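Local coordinates for protein chintase (Rhizomucor miehei, PDB 5YUQ) that probably hydrolyses the beta-1,4 linkages of chitin in a tunnel-shaped active site, as a family 18 glycoside hydrolase, at residues A[9-14]-A[27-32]; A[41-46]-A[95-100]; A[35-40]-A[87-92]; A[264-269]-A[282-287]. All coordinates share one frame; numbering follows the deposited sequence. Where two conformers were deposited one is given.

In the fold
Interactions 1, 2 and 3 are connected on one side of the chain's centre, while interaction 4 lies apart, its centre about 17 Å from that of interaction 1. Strand 24-32 carries interaction 1 and pairs with strand 38-39 of interaction 3; helix 80-97 supplies the second segment of both interactions 2 and 3. Asp10 of interaction 1 bonds to Thr42 and Gln45 of interaction 2, tying the strand level to the outer helix. Interaction 4 is buried and rests mostly on carboxylates gripping backbone N-H groups. The other three are partly buried: a strand bridge with one short side-chain bond in 1, aromatic and leucine packing with a tyrosine-aspartate bond in 2, and one amide bond beside leucines in 3.

Interaction 1 of 4, residues A[9-14]-A[27-32]; sequences VDWDLP and YAFAEP
Tyr27 donates a very short hydrogen bond from OH to Asp10 OD1, 2.5 Å away. The oxygen lies at the ring edge, near its plane, while the carboxylate is turned 69° against the ring. Asp10 CG stands anti to its backbone N (chi1 -172°), which brings it toward the tyrosine hydroxyl. OD1 also accepts the N-H of Thr42, and Gln45 NE2 is bonded to the tyrosine OH. At the ring carbon Tyr27 CE2, Leu13 CD2 packs at 3.8 Å, the two side chains crossing at about a right angle. Next along the strand, Ala28 O takes the N-H of Asp10, with N and O 2.7 Å apart and the angle at hydrogen 150°; the CA-H of Val9 approaches the same oxygen, CA to O 3.3 Å. Val9 and Ala28 thus form a parallel bridge between strands 4-9 and 24-32, the first two of the family 18 (beta/alpha)8 barrel, with both side chains on one sheet face. The peptide before Phe29 is cis, as in the family member hevamine. Phe29 CD2 meets Trp11 CH2 at 4.0 Å, lying at the edge of the indole, while Val9 CB sits 3.4 Å above one face of that indole, offset toward its rim.

Interaction 2 of 4, residues A[41-46]-A[95-100]; sequences FTDSQL and KEYDLD
Tyr97, in the last turn of helix 80-97, projects as a flat bump, and Leu46, Phe41 and Asp43 form the hollow that receives it. Leu46 lies across the ring at about a right angle. Its CD2 is 3.7 Å from the Tyr97 ring centroid and 21° off the ring normal, a CH-pi contact over the face. Leu46 CG stands anti to the backbone N (chi1 -176°), and it too touches the ring, at Tyr97 CD1. On the same side of the ring plane, but toward the hydroxyl, Phe41 comes tip to tip with the tyrosine. The phenylalanine edge faces the Tyr97 ring in an offset edge-to-face pair, centroids 5.6 Å apart and planes at 70°; Phe41 CE2 comes within 3.5 Å of Tyr97 OH. The polar tip is held from the other side of the plane, where Tyr97 OH donates to the anti lone pair of Asp43 OD1 at 2.5 Å. A water donates a hydrogen bond to Asp43 OD1 and another to Glu96 OE2, 2.8 Å from each, and so stands between two carboxylates that would otherwise probably repel; Lys47 adds a salt bridge to Glu96 and a cation-pi contact to the Tyr97 ring. Asp98, with positive phi, closes the helix in a Schellman motif. Just beyond that turn Leu99 CD2 reaches Leu46 CD1 at 4.3 Å. Leu46 also rests on Tyr27, and Leu99 on Leu62, both strand residues. This layering, helices 43-55 and 80-97, which precede and follow strand 59-65, meeting outside the strands, is typical of the (beta/alpha)8 barrel.

Interaction 3 of 4, residues A[35-40]-A[87-92]; sequences DGELSG and VSNLVD
Asn89 donates from ND2 to Gly36 O at 2.8 Å, and the bond is nearly straight, 174° at the hydrogen. The acceptor lies in the plane of the Asn89 amide, whereas the donor stands above the plane of the glycine carbonyl, 60° out of it. The same ND2 also donates a hydrogen bond to a water at 3.1 Å, and that water donates in turn to Asp35 O, so one amide nitrogen serves two successive carbonyls of the loop. Asn89 CG lies anti to the carbonyl carbon (chi1 -73°), which brings it near Gly36 O. Around this bond the contacts are van der Waals: Glu37 CG passes 3.9 Å from Asn89 ND2, Leu38 CD2 rests on Asn89 CB at 3.8 Å, and Leu38 CD1 makes an apolar contact with Leu90 CD2 at 4.0 Å, the two leucines crossing at about a right angle. Further out, Gly36 has positive phi, which favours glycine, and Thr33 OG1 bonds with Glu37 N just beyond it. Ser39 is tied to Glu31 through the backbone and through OG, which pairs the short strand 38-39 antiparallel with strand 24-32 near Glu31. Leu38 and Leu90 both touch Val64 of strand 59-65. Helix 80-97 therefore lies between this loop and strand on one flank and helix 124-139 on another, where Val87 packs on Leu131 and Ala134.

Interaction 4 of 4, residues A[264-269]-A[282-287]; sequences DSTDEK and SGQYIW
Asp264 lays its CB over the centre of the Tyr285 ring, 4.0 Å from the centroid and 5° off the ring normal, a CH-pi contact; the tyrosine OH is hydrogen-bonded to Glu293. The Asp264 CG lies between the backbone N and the carbonyl carbon (chi1 67°), and the carboxylate it carries is gripped at both oxygens. Ile286 N donates to Asp264 OD2 at 2.8 Å, meeting it from above the carboxylate plane, and Thr289 OG1 is a second partner of that oxygen. Asp264 OD1 takes two bonds from Thr266: its backbone N, tilted out of the plane, and its OG1, 2.5 Å away on the syn lone pair. Thr266 OG1 then accepts from Gln284 NE2 at 3.0 Å, lying in the plane of that amide, so the hydroxyl links carboxylate to amide. Its methyl CG2 packs on Ile286 CD1 at 3.7 Å. Between the backbones, Asp264 N bonds to Gln284 O at 2.9 Å. At the other end Asp267 spreads its oxygens over adjacent N-H groups: OD1 accepts from Ser282 N at 2.9 Å, nearly straight at 178°, and OD2 from Gly283 N at 2.7 Å, with Gly263 N also on OD2. Ser282 OG accepts from Gln284 N, an ST turn. Asp264 and Thr266 make an Asx turn within a type I beta turn, docked on strand 284-286, which pairs antiparallel with strand 228-240. Its place in the sequence, between barrel strands 228-240 and 346-350, is consistent with the insertion region of family 18 chitinases.

Interaction 1 of 4, residues A[9-14]-A[27-32]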
# COMPACT_ATOMS: atom_id res chain seq x y z
N VAL A 9 9.20 -1.16 7.52
CA VAL A 9 9.85 -0.03 6.86
C VAL A 9 11.24 0.25 7.44
O VAL A 9 11.44 0.20 8.65
CB VAL A 9 8.96 1.25 6.87
CG1 VAL A 9 7.65 0.98 6.14
CG2 VAL A 9 8.69 1.74 8.30
N ASP A 10 12.18 0.52 6.55
CA ASP A 10 13.59 0.68 6.92
C ASP A 10 13.80 1.77 7.96
O ASP A 10 14.68 1.66 8.82
CB ASP A 10 14.41 0.98 5.67
CG ASP A 10 15.89 0.97 5.93
OD1 ASP A 10 16.50 -0.13 5.90
OD2 ASP A 10 16.46 2.06 6.15
N TRP A 11 13.00 2.83 7.88
CA TRP A 11 13.17 3.99 8.76
C TRP A 11 12.49 3.83 10.12
O TRP A 11 12.64 4.69 10.99
CB TRP A 11 12.64 5.24 8.05
CG TRP A 11 11.20 5.14 7.63
CD1 TRP A 11 10.11 5.54 8.35
CD2 TRP A 11 10.69 4.62 6.39
NE1 TRP A 11 8.96 5.30 7.64
CE2 TRP A 11 9.29 4.74 6.43
CE3 TRP A 11 11.29 4.07 5.25
CZ2 TRP A 11 8.47 4.33 5.37
CZ3 TRP A 11 10.47 3.66 4.20
CH2 TRP A 11 9.08 3.79 4.27
N ASP A 12 11.75 2.75 10.31
CA ASP A 12 11.03 2.54 11.56
C ASP A 12 10.63 1.07 11.69
O ASP A 12 9.44 0.74 11.62
CB ASP A 12 9.79 3.44 11.62
CG ASP A 12 9.22 3.59 13.02
OD1 ASP A 12 9.85 3.11 14.00
OD2 ASP A 12 8.14 4.19 13.15
N LEU A 13 11.61 0.19 11.90
CA LEU A 13 11.32 -1.23 12.04
C LEU A 13 10.57 -1.49 13.33
O LEU A 13 10.73 -0.75 14.32
CB LEU A 13 12.60 -2.07 11.99
CG LEU A 13 13.29 -2.12 10.62
CD1 LEU A 13 14.64 -2.82 10.73
CD2 LEU A 13 12.40 -2.84 9.59
N PRO A 14 9.73 -2.53 13.35
CA PRO A 14 9.02 -2.84 14.59
C PRO A 14 10.01 -3.25 15.67
O PRO A 14 11.03 -3.86 15.35
CB PRO A 14 8.14 -4.04 14.21
CG PRO A 14 8.08 -4.03 12.71
CD PRO A 14 9.39 -3.46 12.25
N TYR A 27 10.14 -5.99 2.97
CA TYR A 27 11.01 -4.97 3.54
C TYR A 27 11.06 -3.76 2.61
O TYR A 27 11.54 -3.85 1.48
CB TYR A 27 12.41 -5.55 3.76
CG TYR A 27 13.31 -4.67 4.59
CD1 TYR A 27 13.91 -3.54 4.04
CD2 TYR A 27 13.58 -4.98 5.91
CE1 TYR A 27 14.73 -2.73 4.80
CE2 TYR A 27 14.41 -4.18 6.67
CZ TYR A 27 14.99 -3.07 6.11
OH TYR A 27 15.80 -2.27 6.88
N ALA A 28 10.59 -2.61 3.10
CA ALA A 28 10.46 -1.40 2.29
C ALA A 28 11.42 -0.31 2.77
O ALA A 28 11.52 -0.11 3.97
CB ALA A 28 9.03 -0.90 2.39
N PHE A 29 12.12 0.40 1.88
CA PHE A 29 12.16 0.20 0.44
C PHE A 29 13.60 0.27 -0.04
O PHE A 29 14.42 1.01 0.53
CB PHE A 29 11.44 1.36 -0.29
CG PHE A 29 9.94 1.32 -0.20
CD1 PHE A 29 9.22 0.35 -0.88
CD2 PHE A 29 9.25 2.27 0.54
CE1 PHE A 29 7.83 0.32 -0.80
CE2 PHE A 29 7.87 2.25 0.63
CZ PHE A 29 7.16 1.26 -0.05
N ALA A 30 13.92 -0.45 -1.11
CA ALA A 30 15.12 -0.17 -1.88
C ALA A 30 14.66 0.74 -3.01
O ALA A 30 13.67 0.45 -3.67
CB ALA A 30 15.71 -1.45 -2.43
N GLU A 31 15.36 1.85 -3.22
CA GLU A 31 14.95 2.83 -4.22
C GLU A 31 15.93 2.84 -5.39
O GLU A 31 17.11 3.11 -5.22
CB GLU A 31 14.88 4.23 -3.59
CG GLU A 31 13.87 4.35 -2.45
CD GLU A 31 13.67 5.79 -1.99
OE1 GLU A 31 14.61 6.61 -2.14
OE2 GLU A 31 12.57 6.11 -1.50
N PRO A 32 15.43 2.54 -6.60
CA PRO A 32 16.32 2.57 -7.75
C PRO A 32 16.85 3.97 -8.01
O PRO A 32 16.08 4.93 -8.02
CB PRO A 32 15.43 2.11 -8.91
CG PRO A 32 14.31 1.35 -8.25
CD PRO A 32 14.08 2.08 -6.95

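Interaction 2 of 4, residues A[41-46]-A[95-100]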
# COMPACT_ATOMS: atom_id res chain seq x y z
N PHE A 41 18.19 2.09 1.69
CA PHE A 41 17.93 1.18 2.79
C PHE A 41 19.20 0.90 3.57
O PHE A 41 20.30 1.20 3.12
CB PHE A 41 17.28 -0.11 2.30
CG PHE A 41 18.18 -0.98 1.48
CD1 PHE A 41 18.35 -0.74 0.12
CD2 PHE A 41 18.86 -2.04 2.07
CE1 PHE A 41 19.18 -1.55 -0.63
CE2 PHE A 41 19.68 -2.85 1.32
CZ PHE A 41 19.85 -2.61 -0.03
N THR A 42 19.02 0.31 4.75
CA THR A 42 20.12 0.10 5.67
C THR A 42 20.59 -1.34 5.59
O THR A 42 19.87 -2.26 5.98
CB THR A 42 19.67 0.45 7.10
OG1 THR A 42 19.11 1.77 7.10
CG2 THR A 42 20.84 0.40 8.08
N ASP A 43 21.81 -1.52 5.09
CA ASP A 43 22.43 -2.83 4.92
C ASP A 43 22.29 -3.73 6.13
O ASP A 43 21.81 -4.86 6.03
CB ASP A 43 23.91 -2.66 4.57
CG ASP A 43 24.64 -3.99 4.51
OD1 ASP A 43 24.35 -4.79 3.60
OD2 ASP A 43 25.50 -4.25 5.38
N SER A 44 22.71 -3.24 7.30
CA SER A 44 22.75 -4.08 8.49
C SER A 44 21.36 -4.45 8.96
O SER A 44 21.15 -5.53 9.51
CB SER A 44 23.51 -3.37 9.61
OG SER A 44 22.92 -2.12 9.92
N GLN A 45 20.40 -3.54 8.77
CA GLN A 45 19.02 -3.85 9.15
C GLN A 45 18.45 -4.96 8.28
O GLN A 45 17.84 -5.89 8.79
CB GLN A 45 18.14 -2.61 9.06
CG GLN A 45 18.43 -1.60 10.15
CD GLN A 45 17.58 -0.36 10.05
OE1 GLN A 45 17.81 0.62 10.76
NE2 GLN A 45 16.58 -0.39 9.18
N LEU A 46 18.63 -4.86 6.96
CA LEU A 46 18.11 -5.89 6.08
C LEU A 46 18.74 -7.23 6.39
O LEU A 46 18.04 -8.24 6.48
CB LEU A 46 18.31 -5.52 4.61
CG LEU A 46 17.71 -6.50 3.59
CD1 LEU A 46 16.24 -6.75 3.90
CD2 LEU A 46 17.86 -5.97 2.17
N LYS A 95 20.88 -12.13 -4.27
CA LYS A 95 21.98 -12.99 -3.81
C LYS A 95 22.69 -12.43 -2.59
O LYS A 95 22.99 -13.16 -1.65
CB LYS A 95 23.00 -13.21 -4.94
CG LYS A 95 22.48 -13.94 -6.16
CD LYS A 95 23.50 -13.81 -7.30
CE LYS A 95 23.06 -14.57 -8.54
NZ LYS A 95 24.02 -14.36 -9.67
N GLU A 96 22.95 -11.13 -2.60
CA GLU A 96 23.69 -10.50 -1.50
C GLU A 96 22.95 -10.63 -0.17
O GLU A 96 23.56 -10.86 0.88
CB GLU A 96 23.98 -9.02 -1.79
CG GLU A 96 24.63 -8.27 -0.63
CD GLU A 96 26.01 -8.80 -0.27
OE1 GLU A 96 26.70 -9.33 -1.17
OE2 GLU A 96 26.42 -8.68 0.90
N TYR A 97 21.63 -10.51 -0.22
CA TYR A 97 20.84 -10.48 1.02
C TYR A 97 20.06 -11.77 1.25
O TYR A 97 19.29 -11.86 2.20
CB TYR A 97 19.92 -9.26 1.05
CG TYR A 97 20.67 -7.97 1.19
CD1 TYR A 97 21.00 -7.48 2.45
CD2 TYR A 97 21.08 -7.25 0.08
CE1 TYR A 97 21.71 -6.31 2.60
CE2 TYR A 97 21.78 -6.07 0.22
CZ TYR A 97 22.10 -5.61 1.48
OH TYR A 97 22.80 -4.44 1.61
N ASP A 98 20.27 -12.75 0.38
CA ASP A 98 19.63 -14.06 0.49
C ASP A 98 18.12 -13.89 0.55
O ASP A 98 17.44 -14.52 1.36
CB ASP A 98 20.15 -14.81 1.72
CG ASP A 98 19.80 -16.27 1.71
OD1 ASP A 98 19.64 -16.85 0.61
OD2 ASP A 98 19.69 -16.87 2.80
N LEU A 99 17.58 -13.05 -0.33
CA LEU A 99 16.16 -12.74 -0.28
C LEU A 99 15.35 -13.86 -0.92
O LEU A 99 15.81 -14.53 -1.84
CB LEU A 99 15.89 -11.42 -1.01
CG LEU A 99 16.59 -10.19 -0.45
CD1 LEU A 99 16.45 -9.02 -1.43
CD2 LEU A 99 16.00 -9.83 0.90
N ASP A 100 14.14 -14.04 -0.42
CA ASP A 100 13.22 -15.02 -0.99
C ASP A 100 12.40 -14.45 -2.11
O ASP A 100 11.73 -15.20 -2.83
CB ASP A 100 12.30 -15.53 0.10
CG ASP A 100 13.07 -16.12 1.25
OD1 ASP A 100 13.76 -17.13 1.01
OD2 ASP A 100 13.01 -15.56 2.36
O HOH W 1 26.15 -6.01 1.83

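Interaction 3 of 4, residues A[35-40]-A[87-92]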
# COMPACT_ATOMS: atom_id res chain seq x y z
N ASP A 35 21.19 5.54 -11.99
CA ASP A 35 22.09 4.56 -12.61
C ASP A 35 21.66 3.11 -12.36
O ASP A 35 22.40 2.18 -12.64
CB ASP A 35 23.52 4.74 -12.09
CG ASP A 35 24.05 6.13 -12.32
OD1 ASP A 35 23.59 6.80 -13.27
OD2 ASP A 35 24.93 6.56 -11.55
N GLY A 36 20.46 2.93 -11.80
CA GLY A 36 19.89 1.61 -11.66
C GLY A 36 20.44 0.84 -10.48
O GLY A 36 20.30 -0.39 -10.40
N GLU A 37 21.09 1.54 -9.56
CA GLU A 37 21.55 0.92 -8.33
C GLU A 37 20.41 0.94 -7.33
O GLU A 37 19.44 1.67 -7.50
CB GLU A 37 22.78 1.65 -7.78
CG GLU A 37 24.01 1.53 -8.67
CD GLU A 37 25.28 2.05 -8.02
OE1 GLU A 37 25.40 3.28 -7.85
OE2 GLU A 37 26.15 1.22 -7.67
N LEU A 38 20.53 0.13 -6.28
CA LEU A 38 19.50 0.09 -5.25
C LEU A 38 20.03 0.80 -4.02
O LEU A 38 21.03 0.39 -3.44
CB LEU A 38 19.11 -1.36 -4.93
CG LEU A 38 18.33 -2.16 -5.97
CD1 LEU A 38 17.13 -1.36 -6.46
CD2 LEU A 38 19.17 -2.58 -7.16
N SER A 39 19.35 1.88 -3.63
CA SER A 39 19.79 2.70 -2.50
C SER A 39 18.65 2.93 -1.52
O SER A 39 17.55 2.39 -1.68
CB SER A 39 20.30 4.05 -3.00
OG SER A 39 19.23 4.87 -3.44
N GLY A 40 18.91 3.74 -0.49
CA GLY A 40 17.87 4.15 0.43
C GLY A 40 17.45 3.19 1.52
O GLY A 40 16.45 3.43 2.20
N VAL A 87 18.39 -4.91 -14.01
CA VAL A 87 18.12 -6.33 -13.77
C VAL A 87 19.30 -7.00 -13.06
O VAL A 87 19.11 -7.73 -12.09
CB VAL A 87 17.80 -7.08 -15.09
CG1 VAL A 87 17.83 -8.58 -14.86
CG2 VAL A 87 16.45 -6.67 -15.62
N SER A 88 20.51 -6.73 -13.54
CA SER A 88 21.71 -7.31 -12.97
C SER A 88 21.84 -6.90 -11.50
O SER A 88 22.17 -7.71 -10.63
CB SER A 88 22.94 -6.87 -13.77
OG SER A 88 24.13 -7.46 -13.26
N ASN A 89 21.56 -5.63 -11.23
CA ASN A 89 21.67 -5.14 -9.86
C ASN A 89 20.61 -5.73 -8.94
O ASN A 89 20.87 -5.99 -7.77
CB ASN A 89 21.59 -3.61 -9.84
CG ASN A 89 22.86 -2.96 -10.35
OD1 ASN A 89 23.90 -3.61 -10.49
ND2 ASN A 89 22.78 -1.66 -10.62
N LEU A 90 19.42 -5.97 -9.48
CA LEU A 90 18.35 -6.60 -8.71
C LEU A 90 18.68 -8.05 -8.39
O LEU A 90 18.41 -8.53 -7.29
CB LEU A 90 17.01 -6.50 -9.45
CG LEU A 90 16.39 -5.11 -9.50
CD1 LEU A 90 15.28 -5.07 -10.54
CD2 LEU A 90 15.84 -4.72 -8.13
N VAL A 91 19.24 -8.76 -9.36
CA VAL A 91 19.66 -10.14 -9.12
C VAL A 91 20.76 -10.17 -8.07
O VAL A 91 20.77 -11.04 -7.19
CB VAL A 91 20.12 -10.80 -10.43
CG1 VAL A 91 20.74 -12.17 -10.15
CG2 VAL A 91 18.95 -10.92 -11.40
N ASP A 92 21.66 -9.20 -8.13
CA ASP A 92 22.76 -9.14 -7.17
C ASP A 92 22.25 -8.92 -5.75
O ASP A 92 22.75 -9.53 -4.82
CB ASP A 92 23.76 -8.04 -7.53
CG ASP A 92 24.61 -8.39 -8.72
OD1 ASP A 92 24.63 -9.57 -9.14
OD2 ASP A 92 25.29 -7.47 -9.24
O HOH W 2 24.75 0.52 -11.71

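Interaction 4 of 4, residues A[264-269]-A[282-287]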
# COMPACT_ATOMS: atom_id res chain seq x y z
N ASP A 264 -1.13 12.42 13.29
CA ASP A 264 -0.51 12.25 14.61
C ASP A 264 0.98 12.60 14.58
O ASP A 264 1.47 13.22 13.64
CB ASP A 264 -0.75 10.84 15.17
CG ASP A 264 -0.05 9.76 14.38
OD1 ASP A 264 0.78 10.07 13.49
OD2 ASP A 264 -0.32 8.58 14.65
N SER A 265 1.71 12.18 15.62
CA SER A 265 3.12 12.50 15.75
C SER A 265 3.99 11.87 14.66
O SER A 265 5.10 12.32 14.41
CB SER A 265 3.64 12.10 17.13
OG SER A 265 3.60 10.69 17.29
N THR A 266 3.48 10.81 14.02
CA THR A 266 4.22 10.16 12.95
C THR A 266 4.12 10.95 11.65
O THR A 266 4.85 10.67 10.70
CB THR A 266 3.71 8.72 12.68
OG1 THR A 266 2.41 8.77 12.09
CG2 THR A 266 3.68 7.90 13.95
N ASP A 267 3.23 11.93 11.62
CA ASP A 267 2.98 12.69 10.39
C ASP A 267 3.90 13.91 10.30
O ASP A 267 3.50 15.03 10.62
CB ASP A 267 1.51 13.11 10.30
CG ASP A 267 1.17 13.76 8.97
OD1 ASP A 267 2.00 13.72 8.04
OD2 ASP A 267 0.05 14.29 8.86
N GLU A 268 5.13 13.67 9.88
CA GLU A 268 6.11 14.73 9.70
C GLU A 268 5.92 15.36 8.34
O GLU A 268 5.63 14.67 7.36
CB GLU A 268 7.53 14.17 9.79
CG GLU A 268 7.95 13.65 11.15
CD GLU A 268 9.35 13.05 11.13
OE1 GLU A 268 9.81 12.64 10.04
OE2 GLU A 268 9.99 12.98 12.20
N LYS A 269 6.10 16.68 8.28
CA LYS A 269 6.04 17.37 7.00
C LYS A 269 7.16 16.86 6.12
O LYS A 269 8.29 16.68 6.58
CB LYS A 269 6.15 18.88 7.20
CG LYS A 269 4.94 19.63 6.71
CD LYS A 269 5.08 21.13 6.93
CE LYS A 269 3.86 21.85 6.41
NZ LYS A 269 3.98 23.33 6.51
N SER A 282 0.60 14.31 5.55
CA SER A 282 -0.15 13.25 4.90
C SER A 282 -1.48 13.01 5.60
O SER A 282 -2.40 12.44 5.01
CB SER A 282 0.65 11.95 4.90
OG SER A 282 0.83 11.48 6.23
N GLY A 283 -1.57 13.44 6.85
CA GLY A 283 -2.78 13.23 7.64
C GLY A 283 -2.79 11.88 8.32
O GLY A 283 -3.78 11.51 8.95
N GLN A 284 -1.68 11.16 8.20
CA GLN A 284 -1.57 9.81 8.74
C GLN A 284 -1.76 9.80 10.26
O GLN A 284 -1.25 10.65 10.98
CB GLN A 284 -0.22 9.21 8.37
CG GLN A 284 0.04 7.82 8.94
CD GLN A 284 1.38 7.26 8.51
OE1 GLN A 284 1.49 6.60 7.48
NE2 GLN A 284 2.42 7.53 9.31
N TYR A 285 -2.51 8.81 10.72
CA TYR A 285 -2.81 8.65 12.13
C TYR A 285 -2.68 7.16 12.39
O TYR A 285 -3.56 6.39 12.00
CB TYR A 285 -4.25 9.12 12.36
CG TYR A 285 -4.49 9.86 13.64
CD1 TYR A 285 -4.67 9.18 14.83
CD2 TYR A 285 -4.57 11.25 13.66
CE1 TYR A 285 -4.91 9.83 16.00
CE2 TYR A 285 -4.81 11.92 14.85
CZ TYR A 285 -4.97 11.20 16.01
OH TYR A 285 -5.21 11.84 17.21
N ILE A 286 -1.59 6.72 13.01
CA ILE A 286 -1.36 5.28 13.10
C ILE A 286 -2.18 4.63 14.21
O ILE A 286 -2.61 5.29 15.15
CB ILE A 286 0.13 4.91 13.26
CG1 ILE A 286 0.68 5.41 14.60
CG2 ILE A 286 0.94 5.46 12.10
CD1 ILE A 286 1.99 4.74 14.99
N TRP A 287 -2.41 3.33 14.09
CA TRP A 287 -3.26 2.63 15.04
C TRP A 287 -2.79 2.82 16.47
O TRP A 287 -3.62 2.98 17.37
CB TRP A 287 -3.35 1.15 14.71
CG TRP A 287 -4.11 0.42 15.78
CD1 TRP A 287 -3.60 -0.35 16.77
CD2 TRP A 287 -5.53 0.44 15.97
NE1 TRP A 287 -4.61 -0.83 17.58
CE2 TRP A 287 -5.81 -0.36 17.10
CE3 TRP A 287 -6.60 1.04 15.29
CZ2 TRP A 287 -7.11 -0.57 17.56
CZ3 TRP A 287 -7.88 0.83 15.75
CH2 TRP A 287 -8.13 0.03 16.88